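Local coordinates for hypothetical protein PP5205 (Pseudomonas putida, PDB 2G2X) that is of unknown function but adopts the EVE fold, akin to the ASCH and PUA domains, the latter often RNA-binding, at residues 62-67 with 98-103. Residues are numbered along the deposited sequence; the frame is centred on the assembly and turned at random.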
loop_
_atom_site.group_PDB
_atom_site.type_symbol
_atom_site.label_atom_id
_atom_site.label_comp_id
_atom_site.label_asym_id
_atom_site.label_seq_id
_atom_site.Cartn_x
_atom_site.Cartn_y
_atom_site.Cartn_z
ATOM N N ILE A 62 -5.969 6.785 5.284
ATOM C CA ILE A 62 -6.723 5.661 4.754
ATOM C C ILE A 62 -7.157 5.928 3.326
ATOM O O ILE A 62 -7.500 7.055 2.977
ATOM C CB ILE A 62 -7.991 5.396 5.598
ATOM C CG1 ILE A 62 -7.589 5.102 7.044
ATOM C CG2 ILE A 62 -8.796 4.236 4.993
ATOM C CD1 ILE A 62 -8.760 5.046 8.020
ATOM N N ALA A 63 -7.136 4.881 2.510
ATOM C CA ALA A 63 -7.555 4.972 1.118
ATOM C C ALA A 63 -8.333 3.699 0.797
ATOM O O ALA A 63 -8.378 2.776 1.615
ATOM C CB ALA A 63 -6.337 5.108 0.200
ATOM N N ARG A 64 -8.937 3.643 -0.386
ATOM C CA ARG A 64 -9.717 2.479 -0.780
ATOM C C ARG A 64 -9.396 1.988 -2.191
ATOM O O ARG A 64 -8.882 2.737 -3.018
ATOM C CB ARG A 64 -11.214 2.799 -0.685
ATOM C CG ARG A 64 -11.704 3.856 -1.674
ATOM C CD ARG A 64 -13.219 4.034 -1.580
ATOM N NE ARG A 64 -13.742 4.914 -2.624
ATOM C CZ ARG A 64 -13.493 6.219 -2.696
ATOM N NH1 ARG A 64 -12.732 6.800 -1.778
ATOM N NH2 ARG A 64 -14.000 6.946 -3.686
ATOM N N ILE A 65 -9.710 0.721 -2.455
ATOM C CA ILE A 65 -9.474 0.116 -3.761
ATOM C C ILE A 65 -10.652 0.429 -4.676
ATOM O O ILE A 65 -11.792 0.085 -4.356
ATOM C CB ILE A 65 -9.348 -1.415 -3.656
ATOM C CG1 ILE A 65 -8.264 -1.781 -2.637
ATOM C CG2 ILE A 65 -9.031 -2.004 -5.023
ATOM C CD1 ILE A 65 -6.905 -1.159 -2.933
ATOM N N THR A 66 -10.376 1.078 -5.808
ATOM C CA THR A 66 -11.421 1.435 -6.768
ATOM C C THR A 66 -11.403 0.550 -8.010
ATOM O O THR A 66 -12.278 0.660 -8.859
ATOM C CB THR A 66 -11.321 2.925 -7.216
ATOM O OG1 THR A 66 -10.004 3.199 -7.715
ATOM C CG2 THR A 66 -11.635 3.854 -6.056
ATOM N N ARG A 67 -10.397 -0.311 -8.122
ATOM C CA ARG A 67 -10.302 -1.242 -9.248
ATOM C C ARG A 67 -9.434 -2.439 -8.867
ATOM O O ARG A 67 -8.263 -2.286 -8.516
ATOM C CB ARG A 67 -9.720 -0.577 -10.503
ATOM C CG ARG A 67 -9.767 -1.519 -11.708
ATOM C CD ARG A 67 -9.119 -0.980 -12.996
ATOM N NE ARG A 67 -9.226 -1.994 -14.045
ATOM C CZ ARG A 67 -8.628 -1.951 -15.233
ATOM N NH1 ARG A 67 -7.852 -0.930 -15.569
ATOM N NH2 ARG A 67 -8.806 -2.950 -16.085
ATOM N N ASP A 98 -6.267 0.258 -8.673
ATOM C CA ASP A 98 -6.458 1.700 -8.631
ATOM C C ASP A 98 -7.015 2.063 -7.266
ATOM O O ASP A 98 -7.831 1.330 -6.704
ATOM C CB ASP A 98 -7.410 2.161 -9.738
ATOM C CG ASP A 98 -6.790 2.055 -11.123
ATOM O OD1 ASP A 98 -5.545 1.994 -11.220
ATOM O OD2 ASP A 98 -7.549 2.042 -12.114
ATOM N N VAL A 99 -6.585 3.201 -6.735
ATOM C CA VAL A 99 -7.022 3.619 -5.414
ATOM C C VAL A 99 -7.589 5.027 -5.371
ATOM O O VAL A 99 -7.427 5.812 -6.306
ATOM C CB VAL A 99 -5.848 3.557 -4.411
ATOM C CG1 VAL A 99 -5.216 2.170 -4.435
ATOM C CG2 VAL A 99 -4.811 4.630 -4.753
ATOM N N ALA A 100 -8.257 5.337 -4.266
ATOM C CA ALA A 100 -8.834 6.652 -4.063
ATOM C C ALA A 100 -8.669 7.003 -2.593
ATOM O O ALA A 100 -8.606 6.123 -1.727
ATOM C CB ALA A 100 -10.305 6.659 -4.458
ATOM N N HIS A 101 -8.585 8.299 -2.331
ATOM C CA HIS A 101 -8.401 8.823 -0.989
ATOM C C HIS A 101 -9.639 8.694 -0.123
ATOM O O HIS A 101 -10.758 8.889 -0.591
ATOM C CB HIS A 101 -8.016 10.303 -1.070
ATOM C CG HIS A 101 -7.922 10.982 0.263
ATOM N ND1 HIS A 101 -6.748 11.061 0.978
ATOM C CD2 HIS A 101 -8.856 11.633 1.000
ATOM C CE1 HIS A 101 -6.958 11.736 2.095
ATOM N NE2 HIS A 101 -8.230 12.094 2.131
ATOM N N VAL A 102 -9.431 8.363 1.147
ATOM C CA VAL A 102 -10.539 8.273 2.086
ATOM C C VAL A 102 -10.317 9.281 3.211
ATOM O O VAL A 102 -11.184 10.104 3.493
ATOM C CB VAL A 102 -10.690 6.862 2.689
ATOM C CG1 VAL A 102 -11.723 6.892 3.809
ATOM C CG2 VAL A 102 -11.136 5.880 1.614
ATOM N N GLN A 103 -9.149 9.236 3.840
ATOM C CA GLN A 103 -8.872 10.163 4.930
ATOM C C GLN A 103 -7.383 10.386 5.136
ATOM O O GLN A 103 -6.566 9.484 4.940
ATOM C CB GLN A 103 -9.487 9.629 6.234
ATOM C CG GLN A 103 -9.861 10.694 7.265
ATOM C CD GLN A 103 -10.324 10.091 8.587
ATOM O OE1 GLN A 103 -11.199 10.638 9.266
ATOM N NE2 GLN A 103 -9.729 8.967 8.964
HETATM O O HOH W 1 -7.564 1.490 -14.638
#
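At I62 the carbonyl O is gripped twice, by V102 N on a lone pair and by Q103 N from above the carbonyl plane. The branched I62 suits this buried place: its CG2 crosses V102 obliquely, 4.0 Å from V102 CB. A63 CB lies 3.1 Å from A100 O, and the small side chain suits a buried place against L18 and F47. R64 N meets A100 O at 2.8 Å, nearly along the C=O axis. The R64 side chain leaves in the crowded position (chi1 66°), then extends across V102 CG2, long enough to lay one guanidinium face over A100 CB, while R64 NH1 makes a weak 3.1 Å bond to H101 O at the edge. An alanine here would remove that weak bond and would probably leave A100 CB and V102 CG2 less well packed. Apolar I65 suits the buried side with F47, its CD1 meeting V99 CG1. T66 N bonds D98 O at 2.7 Å; threonine offers both a methyl for A100 and a hydroxyl for E23. Long, charged R67 suits an exposed edge: its NH1 shares a bridging water with D98 OD2, while D98 OD1 bonds Y70 OH. Two classic beta bulges, V102/Q103 opposite I62 and T66/R67 opposite D98, each shift the antiparallel register by one within the EVE domain's mixed sheet.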